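PDB 2X7I: mevalonate kinase from Staphylococcus aureus, which probably catalyses the ATP-dependent phosphorylation of mevalonate to 5-phosphomevalonate, a step of the mevalonate route to isoprenoids, as a member of the GHMP kinase family. Local coordinates for residues I39-E44 / V89-N94. Sequence-based numbering, arbitrary orientation.
Sequences IKVLIE and VTIQTN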
loop_
_atom_site.group_PDB
_atom_site.type_symbol
_atom_site.label_atom_id
_atom_site.label_comp_id
_atom_site.label_asym_id
_atom_site.label_seq_id
_atom_site.Cartn_x
_atom_site.Cartn_y
_atom_site.Cartn_z
ATOM N N ILE A 39 -0.638 9.060 4.320
ATOM C CA ILE A 39 -1.772 9.902 4.019
ATOM C C ILE A 39 -2.158 10.641 5.297
ATOM O O ILE A 39 -2.338 10.009 6.339
ATOM C CB ILE A 39 -2.950 9.075 3.492
ATOM C CG1 ILE A 39 -2.555 8.419 2.163
ATOM C CG2 ILE A 39 -4.189 9.939 3.348
ATOM C CD1 ILE A 39 -3.679 8.321 1.140
ATOM N N LYS A 40 -2.264 11.970 5.208
ATOM C CA LYS A 40 -2.663 12.820 6.326
ATOM C C LYS A 40 -3.979 13.531 5.997
ATOM O O LYS A 40 -4.114 14.118 4.922
ATOM C CB LYS A 40 -1.598 13.888 6.594
ATOM C CG LYS A 40 -0.193 13.360 6.876
ATOM C CD LYS A 40 0.798 14.507 6.972
ATOM C CE LYS A 40 2.185 14.026 7.373
ATOM N NZ LYS A 40 2.802 13.142 6.334
ATOM N N VAL A 41 -4.928 13.498 6.930
ATOM C CA VAL A 41 -6.177 14.244 6.792
ATOM C C VAL A 41 -6.335 15.236 7.948
ATOM O O VAL A 41 -6.135 14.887 9.111
ATOM C CB VAL A 41 -7.415 13.298 6.724
ATOM C CG1 VAL A 41 -8.725 14.106 6.752
ATOM C CG2 VAL A 41 -7.338 12.405 5.478
ATOM N N LEU A 42 -6.686 16.473 7.609
ATOM C CA LEU A 42 -6.998 17.508 8.592
ATOM C C LEU A 42 -8.413 18.031 8.336
ATOM O O LEU A 42 -8.759 18.358 7.205
ATOM C CB LEU A 42 -5.984 18.652 8.501
ATOM C CG LEU A 42 -6.251 19.881 9.377
ATOM C CD1 LEU A 42 -6.200 19.541 10.869
ATOM C CD2 LEU A 42 -5.260 21.002 9.045
ATOM N N ILE A 43 -9.216 18.103 9.396
ATOM C CA ILE A 43 -10.573 18.642 9.338
ATOM C C ILE A 43 -10.644 19.825 10.290
ATOM O O ILE A 43 -10.457 19.649 11.492
ATOM C CB ILE A 43 -11.631 17.591 9.766
ATOM C CG1 ILE A 43 -11.389 16.257 9.046
ATOM C CG2 ILE A 43 -13.041 18.128 9.513
ATOM C CD1 ILE A 43 -12.475 15.210 9.260
ATOM N N GLU A 44 -10.909 21.015 9.752
ATOM C CA GLU A 44 -10.956 22.251 10.537
ATOM C C GLU A 44 -12.303 22.957 10.460
ATOM O O GLU A 44 -12.723 23.363 9.377
ATOM C CB GLU A 44 -9.916 23.244 10.017
ATOM C CG GLU A 44 -8.473 22.808 10.161
ATOM C CD GLU A 44 -7.517 23.804 9.522
ATOM O OE1 GLU A 44 -7.376 23.767 8.268
ATOM O OE2 GLU A 44 -6.919 24.613 10.268
ATOM N N VAL A 89 -11.304 20.836 4.757
ATOM C CA VAL A 89 -10.736 19.494 4.785
ATOM C C VAL A 89 -9.520 19.452 3.868
ATOM O O VAL A 89 -9.583 19.882 2.715
ATOM C CB VAL A 89 -11.752 18.442 4.340
ATOM C CG1 VAL A 89 -11.120 17.055 4.362
ATOM C CG2 VAL A 89 -12.984 18.486 5.238
ATOM N N THR A 90 -8.415 18.944 4.404
ATOM C CA THR A 90 -7.145 18.853 3.690
ATOM C C THR A 90 -6.666 17.399 3.742
ATOM O O THR A 90 -6.684 16.770 4.799
ATOM C CB THR A 90 -6.083 19.791 4.306
ATOM O OG1 THR A 90 -6.563 21.148 4.302
ATOM C CG2 THR A 90 -4.783 19.733 3.515
ATOM N N ILE A 91 -6.296 16.864 2.583
ATOM C CA ILE A 91 -5.780 15.506 2.448
ATOM C C ILE A 91 -4.427 15.644 1.772
ATOM O O ILE A 91 -4.324 16.302 0.745
ATOM C CB ILE A 91 -6.700 14.613 1.554
ATOM C CG1 ILE A 91 -8.135 14.617 2.068
ATOM C CG2 ILE A 91 -6.205 13.159 1.517
ATOM C CD1 ILE A 91 -9.162 14.931 0.991
ATOM N N GLN A 92 -3.390 15.065 2.366
ATOM C CA GLN A 92 -2.068 15.033 1.744
ATOM C C GLN A 92 -1.705 13.582 1.478
ATOM O O GLN A 92 -1.849 12.754 2.359
ATOM C CB GLN A 92 -1.004 15.648 2.660
ATOM C CG GLN A 92 -1.254 17.080 3.102
ATOM C CD GLN A 92 -0.254 17.532 4.152
ATOM O OE1 GLN A 92 0.900 17.821 3.842
ATOM N NE2 GLN A 92 -0.689 17.579 5.403
ATOM N N THR A 93 -1.248 13.271 0.268
ATOM C CA THR A 93 -0.817 11.910 -0.035
ATOM C C THR A 93 0.537 11.790 -0.728
ATOM O O THR A 93 0.876 12.539 -1.646
ATOM C CB THR A 93 -1.853 11.111 -0.861
ATOM O OG1 THR A 93 -1.270 9.856 -1.233
ATOM C CG2 THR A 93 -2.285 11.855 -2.123
ATOM N N ASN A 94 1.254 10.767 -0.283
ATOM C CA ASN A 94 2.554 10.360 -0.776
ATOM C C ASN A 94 2.454 9.234 -1.824
ATOM O O ASN A 94 3.460 8.837 -2.428
ATOM C CB ASN A 94 3.328 9.808 0.430
ATOM C CG ASN A 94 4.792 9.708 0.180
ATOM O OD1 ASN A 94 5.294 10.233 -0.816
ATOM N ND2 ASN A 94 5.504 9.039 1.079
HETATM O O HOH W 1 -8.102 21.379 6.606
#
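The aliphatic chain of Lys40 crosses one face of the Gln92 amide at its NE2 end; CD lies 3.8 Å from NE2. Gln92 OE1 hydrogen-bonds weakly to Tyr59 OH. Four backbone hydrogen bonds join the strands. Lys40 and Gln92 exchange N-H and C=O, and Leu42 and Thr90 do the same. All four are nearly straight; Leu42 N to Thr90 O is 2.8 Å, 168° at the hydrogen. Each of these carbonyls also receives a CA-H contact, as from Val41 CA to Thr90 O at 3.3 Å.

Lys40, Leu42, Thr90 and Gln92 share the more polar face. There a water donates to Glu44 OE1 and lies 2.8 Å from Thr90 OG1. Ile39, Val41, Ile43, Val89, Ile91 and Thr93 form the other face. CG2 of Val41 meets CG1 of Ile91 at 4.1 Å. With chi1 -64°, CG1 of Ile39 lies beside its own backbone N, 3.9 Å from OG1 of Thr93; CD1 lies 3.7 Å from the same OG1. That hydroxyl is hydrogen-bonded to Leu95 N.

This is a regular antiparallel pair within the mixed sheet of a GHMP kinase. Helix 103-119 packs on Ile39 and Val41. Strand 6-16 flanks segment 39-44, and strand 53-58 flanks segment 89-94.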